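Possible prolidase (PDB 2P9B) is probably a metal-dependent hydrolase of the amidohydrolase family that cleaves non-peptide carbon-nitrogen bonds, though its substrate and its suggested prolidase activity are not established. Local coordinates at residues 290-295 with 383-388; 133-138 with 263-268. One frame throughout, in Å; residues are numbered along the deposited sequence.

Contact 1. Residues 290-295 with 383-388; sequences ALIPTL and ASILGV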
loop_
_atom_site.group_PDB
_atom_site.type_symbol
_atom_site.label_atom_id
_atom_site.label_comp_id
_atom_site.label_asym_id
_atom_site.label_seq_id
_atom_site.Cartn_x
_atom_site.Cartn_y
_atom_site.Cartn_z
ATOM N N ALA A 290 -1.331 11.784 -5.146
ATOM C CA ALA A 290 -2.366 10.789 -4.932
ATOM C C ALA A 290 -2.742 10.748 -3.460
ATOM O O ALA A 290 -1.987 11.206 -2.607
ATOM C CB ALA A 290 -1.877 9.412 -5.385
ATOM N N LEU A 291 -3.919 10.206 -3.175
ATOM C CA LEU A 291 -4.399 10.090 -1.803
ATOM C C LEU A 291 -4.442 8.625 -1.371
ATOM O O LEU A 291 -4.915 7.773 -2.119
ATOM C CB LEU A 291 -5.804 10.686 -1.697
ATOM C CG LEU A 291 -6.524 10.521 -0.356
ATOM C CD1 LEU A 291 -5.812 11.317 0.725
ATOM C CD2 LEU A 291 -7.955 10.988 -0.489
ATOM N N ILE A 292 -3.934 8.336 -0.171
ATOM C CA ILE A 292 -3.957 6.977 0.388
ATOM C C ILE A 292 -4.715 7.139 1.712
ATOM O O ILE A 292 -4.108 7.336 2.760
ATOM C CB ILE A 292 -2.529 6.437 0.691
ATOM C CG1 ILE A 292 -1.611 6.630 -0.523
ATOM C CG2 ILE A 292 -2.596 4.932 1.011
ATOM C CD1 ILE A 292 -2.013 5.830 -1.733
ATOM N N PRO A 293 -6.056 7.058 1.678
ATOM C CA PRO A 293 -6.890 7.216 2.877
ATOM C C PRO A 293 -6.513 6.419 4.120
ATOM O O PRO A 293 -6.661 6.914 5.237
ATOM C CB PRO A 293 -8.291 6.858 2.379
ATOM C CG PRO A 293 -8.246 7.236 0.932
ATOM C CD PRO A 293 -6.890 6.710 0.513
ATOM N N THR A 294 -6.040 5.191 3.933
ATOM C CA THR A 294 -5.678 4.326 5.056
ATOM C C THR A 294 -6.801 4.290 6.097
ATOM O O THR A 294 -6.568 4.456 7.294
ATOM C CB THR A 294 -4.364 4.785 5.740
ATOM O OG1 THR A 294 -4.598 5.985 6.484
ATOM C CG2 THR A 294 -3.293 5.062 4.700
ATOM N N LEU A 295 -8.022 4.053 5.627
ATOM C CA LEU A 295 -9.176 4.003 6.514
ATOM C C LEU A 295 -9.013 2.938 7.592
ATOM O O LEU A 295 -9.499 3.099 8.710
ATOM C CB LEU A 295 -10.454 3.742 5.715
ATOM C CG LEU A 295 -10.783 4.820 4.675
ATOM C CD1 LEU A 295 -12.095 4.484 3.986
ATOM C CD2 LEU A 295 -10.873 6.179 5.353
ATOM N N ALA A 383 -0.083 0.567 -8.341
ATOM C CA ALA A 383 1.134 0.357 -9.120
ATOM C C ALA A 383 1.611 1.670 -9.730
ATOM O O ALA A 383 2.796 1.991 -9.671
ATOM C CB ALA A 383 0.894 -0.683 -10.219
ATOM N N SER A 384 0.687 2.432 -10.310
ATOM C CA SER A 384 1.050 3.713 -10.911
ATOM C C SER A 384 1.528 4.676 -9.832
ATOM O O SER A 384 2.534 5.361 -9.992
ATOM C CB SER A 384 -0.146 4.330 -11.647
ATOM O OG SER A 384 -0.520 3.542 -12.762
ATOM N N ILE A 385 0.804 4.717 -8.722
ATOM C CA ILE A 385 1.164 5.607 -7.633
ATOM C C ILE A 385 2.572 5.322 -7.118
ATOM O O ILE A 385 3.343 6.248 -6.881
ATOM C CB ILE A 385 0.154 5.492 -6.470
ATOM C CG1 ILE A 385 -1.212 6.010 -6.931
ATOM C CG2 ILE A 385 0.649 6.273 -5.262
ATOM C CD1 ILE A 385 -2.317 5.813 -5.919
ATOM N N LEU A 386 2.912 4.045 -6.973
ATOM C CA LEU A 386 4.234 3.663 -6.473
ATOM C C LEU A 386 5.318 3.671 -7.544
ATOM O O LEU A 386 6.488 3.381 -7.258
ATOM C CB LEU A 386 4.174 2.281 -5.820
ATOM C CG LEU A 386 3.245 2.159 -4.611
ATOM C CD1 LEU A 386 3.396 0.778 -3.996
ATOM C CD2 LEU A 386 3.586 3.224 -3.586
ATOM N N GLY A 387 4.930 4.001 -8.773
ATOM C CA GLY A 387 5.885 4.061 -9.867
ATOM C C GLY A 387 6.398 2.726 -10.382
ATOM O O GLY A 387 7.494 2.650 -10.947
ATOM N N VAL A 388 5.612 1.669 -10.208
ATOM C CA VAL A 388 6.031 0.350 -10.665
ATOM C C VAL A 388 5.054 -0.260 -11.675
ATOM O O VAL A 388 5.094 -1.461 -11.935
ATOM C CB VAL A 388 6.186 -0.621 -9.471
ATOM C CG1 VAL A 388 7.331 -0.155 -8.572
ATOM C CG2 VAL A 388 4.885 -0.680 -8.674
#
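Ile-385, on the last turn of helix 371-385, meets the strand 290-292 through apolar side chains alone, touching Ala-290 and Ile-292, the two residues of that strand whose CB atoms face the helix. Its ethyl arm does most of the work: Ile-385 CD1 lies 3.7 Å from Ala-290 CB, and Ile-385 CG1 follows at 3.8 Å. The other branch reaches the same methyl, with Ile-385 CG2 4.0 Å from Ala-290 CB, so that methyl sits over the fork of the isoleucine. Ile-292 is met differently, tip to tip: Ile-292 CD1 and Ile-385 CD1 stand 4.2 Å apart. Extension of the Ile-385 arm (chi2 174°) carries its terminal methyl out to both strand residues.

In the TIM-barrel fold of amidohydrolases the strand belongs to the parallel barrel wall. Leu-291 points away from the helix end and packs on Ala-333 of helix 313-335, whereas Ile-292 also touches Ala-76 of strand 68-78.

The polar bonds lie outside the apolar contact. The helix ends in a Schellman motif, with Gly-387 at positive phi, Val-388 N bonded to Ala-383 O at 2.9 Å and Gly-387 N to Ser-384 O at 3.0 Å. Arg-286 binds the carbonyl oxygen of Ile-385, which ties the helix end to the chain just ahead of the strand.

Contact 2. Residues 133-138 with 263-268; sequences RTLGDV and TIEHGS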
loop_
_atom_site.group_PDB
_atom_site.type_symbol
_atom_site.label_atom_id
_atom_site.label_comp_id
_atom_site.label_asym_id
_atom_site.label_seq_id
_atom_site.Cartn_x
_atom_site.Cartn_y
_atom_site.Cartn_z
ATOM N N ARG A 133 4.962 -0.703 0.206
ATOM C CA ARG A 133 5.803 0.460 0.427
ATOM C C ARG A 133 5.787 0.647 1.930
ATOM O O ARG A 133 4.717 0.694 2.528
ATOM C CB ARG A 133 5.251 1.734 -0.215
ATOM C CG ARG A 133 6.038 2.977 0.242
ATOM C CD ARG A 133 5.566 4.264 -0.414
ATOM N NE ARG A 133 4.158 4.534 -0.134
ATOM C CZ ARG A 133 3.566 5.705 -0.343
ATOM N NH1 ARG A 133 4.260 6.726 -0.825
ATOM N NH2 ARG A 133 2.270 5.851 -0.083
ATOM N N THR A 134 6.958 0.709 2.552
ATOM C CA THR A 134 6.979 0.959 3.986
ATOM C C THR A 134 7.058 2.477 4.124
ATOM O O THR A 134 7.616 3.157 3.259
ATOM C CB THR A 134 8.202 0.310 4.690
ATOM O OG1 THR A 134 9.424 0.845 4.161
ATOM C CG2 THR A 134 8.170 -1.197 4.510
ATOM N N LEU A 135 6.469 3.013 5.187
ATOM C CA LEU A 135 6.504 4.445 5.423
ATOM C C LEU A 135 6.904 4.720 6.862
ATOM O O LEU A 135 6.133 5.277 7.641
ATOM C CB LEU A 135 5.140 5.078 5.124
ATOM C CG LEU A 135 4.783 5.080 3.633
ATOM C CD1 LEU A 135 3.364 5.609 3.426
ATOM C CD2 LEU A 135 5.812 5.928 2.886
ATOM N N GLY A 136 8.120 4.318 7.203
ATOM C CA GLY A 136 8.622 4.530 8.545
ATOM C C GLY A 136 9.239 3.265 9.093
ATOM O O GLY A 136 8.558 2.461 9.734
ATOM N N ASP A 137 10.525 3.076 8.818
ATOM C CA ASP A 137 11.258 1.907 9.297
ATOM C C ASP A 137 12.030 2.343 10.540
ATOM O O ASP A 137 12.060 3.526 10.868
ATOM C CB ASP A 137 12.265 1.419 8.244
ATOM C CG ASP A 137 11.625 1.151 6.886
ATOM O OD1 ASP A 137 10.431 0.814 6.852
ATOM O OD2 ASP A 137 12.321 1.263 5.854
ATOM N N VAL A 138 12.653 1.395 11.230
ATOM C CA VAL A 138 13.431 1.750 12.414
ATOM C C VAL A 138 14.774 2.307 11.951
ATOM O O VAL A 138 15.193 3.389 12.363
ATOM C CB VAL A 138 13.666 0.525 13.323
ATOM C CG1 VAL A 138 14.602 0.896 14.465
ATOM C CG2 VAL A 138 12.340 0.027 13.870
ATOM N N THR A 263 2.354 11.551 -2.394
ATOM C CA THR A 263 1.198 10.870 -1.824
ATOM C C THR A 263 0.838 11.441 -0.466
ATOM O O THR A 263 1.713 11.751 0.345
ATOM C CB THR A 263 1.446 9.350 -1.646
ATOM O OG1 THR A 263 2.510 9.142 -0.712
ATOM C CG2 THR A 263 1.794 8.706 -2.969
ATOM N N ILE A 264 -0.458 11.594 -0.233
ATOM C CA ILE A 264 -0.941 12.093 1.044
ATOM C C ILE A 264 -1.535 10.886 1.763
ATOM O O ILE A 264 -2.397 10.204 1.206
ATOM C CB ILE A 264 -2.059 13.140 0.859
ATOM C CG1 ILE A 264 -1.522 14.363 0.105
ATOM C CG2 ILE A 264 -2.640 13.529 2.221
ATOM C CD1 ILE A 264 -0.445 15.141 0.842
ATOM N N GLU A 265 -1.059 10.610 2.976
ATOM C CA GLU A 265 -1.575 9.492 3.762
ATOM C C GLU A 265 -2.566 10.013 4.793
ATOM O O GLU A 265 -2.300 11.006 5.469
ATOM C CB GLU A 265 -0.456 8.739 4.487
ATOM C CG GLU A 265 0.285 7.738 3.616
ATOM C CD GLU A 265 1.073 8.404 2.524
ATOM O OE1 GLU A 265 1.866 9.313 2.852
ATOM O OE2 GLU A 265 0.910 8.020 1.347
ATOM N N HIS A 266 -3.693 9.313 4.901
ATOM C CA HIS A 266 -4.794 9.651 5.805
ATOM C C HIS A 266 -5.618 10.755 5.149
ATOM O O HIS A 266 -6.690 10.500 4.607
ATOM C CB HIS A 266 -4.272 10.103 7.174
ATOM C CG HIS A 266 -3.604 9.013 7.956
ATOM N ND1 HIS A 266 -2.423 8.424 7.556
ATOM C CD2 HIS A 266 -3.953 8.405 9.113
ATOM C CE1 HIS A 266 -2.073 7.500 8.435
ATOM N NE2 HIS A 266 -2.985 7.469 9.390
ATOM N N GLY A 267 -5.111 11.980 5.190
ATOM C CA GLY A 267 -5.825 13.073 4.556
ATOM C C GLY A 267 -6.845 13.772 5.431
ATOM O O GLY A 267 -6.936 13.517 6.629
ATOM N N SER A 268 -7.624 14.650 4.814
ATOM C CA SER A 268 -8.630 15.420 5.532
ATOM C C SER A 268 -9.740 15.801 4.575
ATOM O O SER A 268 -9.719 15.418 3.409
ATOM C CB SER A 268 -7.998 16.701 6.066
ATOM O OG SER A 268 -7.595 17.532 4.986
#
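Arg-133 reaches across from strand 129-134 to two acceptors on segment 263-268, Thr-263 and Glu-265. The straighter bond is to the hydroxyl: Arg-133 NH1 donates to Thr-263 OG1 at 3.0 Å with an N-H...O angle of 159°, and the oxygen lies close to the guanidinium plane, at its edge. The salt bridge is less well aimed. Arg-133 NH2 comes within 2.9 Å of Glu-265 OE2, but the hydrogen bond is weak and bent (125°), OE2 lying oblique to the guanidinium; the guanidinium and carboxylate planes stand 85° apart.

Thr-263 OG1 both accepts and donates. While accepting from Arg-133 NH1, it donates to Glu-265 OE2 at 2.8 Å, using the syn lone pair of the carboxylate oxygen. OE2 thus receives both the hydroxyl and the arginine, and Lys-203 forms a salt bridge with OE1. Arg-133 NE is bonded to the carbonyl oxygen of Ala-76 on the adjacent strand 68-78, which helps fix the rotation of the guanidinium group.

Leu-135 supplies the apolar part. Its CD1 rests 3.4 Å above one face of the Arg-133 guanidinium, offset toward the rim, and also packs 3.7 Å from Glu-265 CD. On its own segment, Thr-134 OG1 donates to Asp-137 OD1 at 2.9 Å and is also bonded to Ser-162 N, while Asp-137 OD2 accepts from Gly-163 N.

Glu-265 and Leu-135 both touch His-77, part of a possible vacant metal site with His-79 and Asp-345. The chemistry therefore amounts to a buried charge network across the barrel interior, in which arginine, threonine and lysine hold the Glu-265 carboxylate in a set orientation beside that possible site.

In the fold
Both contacts are buried in the barrel, their centres about 10 Å apart, and they share neighbouring barrel strands: 263-264 and 290-292 lie side by side, joined by probable backbone hydrogen bonds between Ile-264 and both Ala-290 and Ile-292. Contact 1 joins the second of these strands to a helix end by methyl packing, whereas contact 2 spans the barrel interior from strand 129-134 by charged and hydroxyl groups. Ile-292 links the two, its CG1 lying 3.4 Å from Glu-265 OE2, so the apolar layer of contact 1 borders the polar network of contact 2. Arg-133 likewise packs on both Ile-292 and Leu-386.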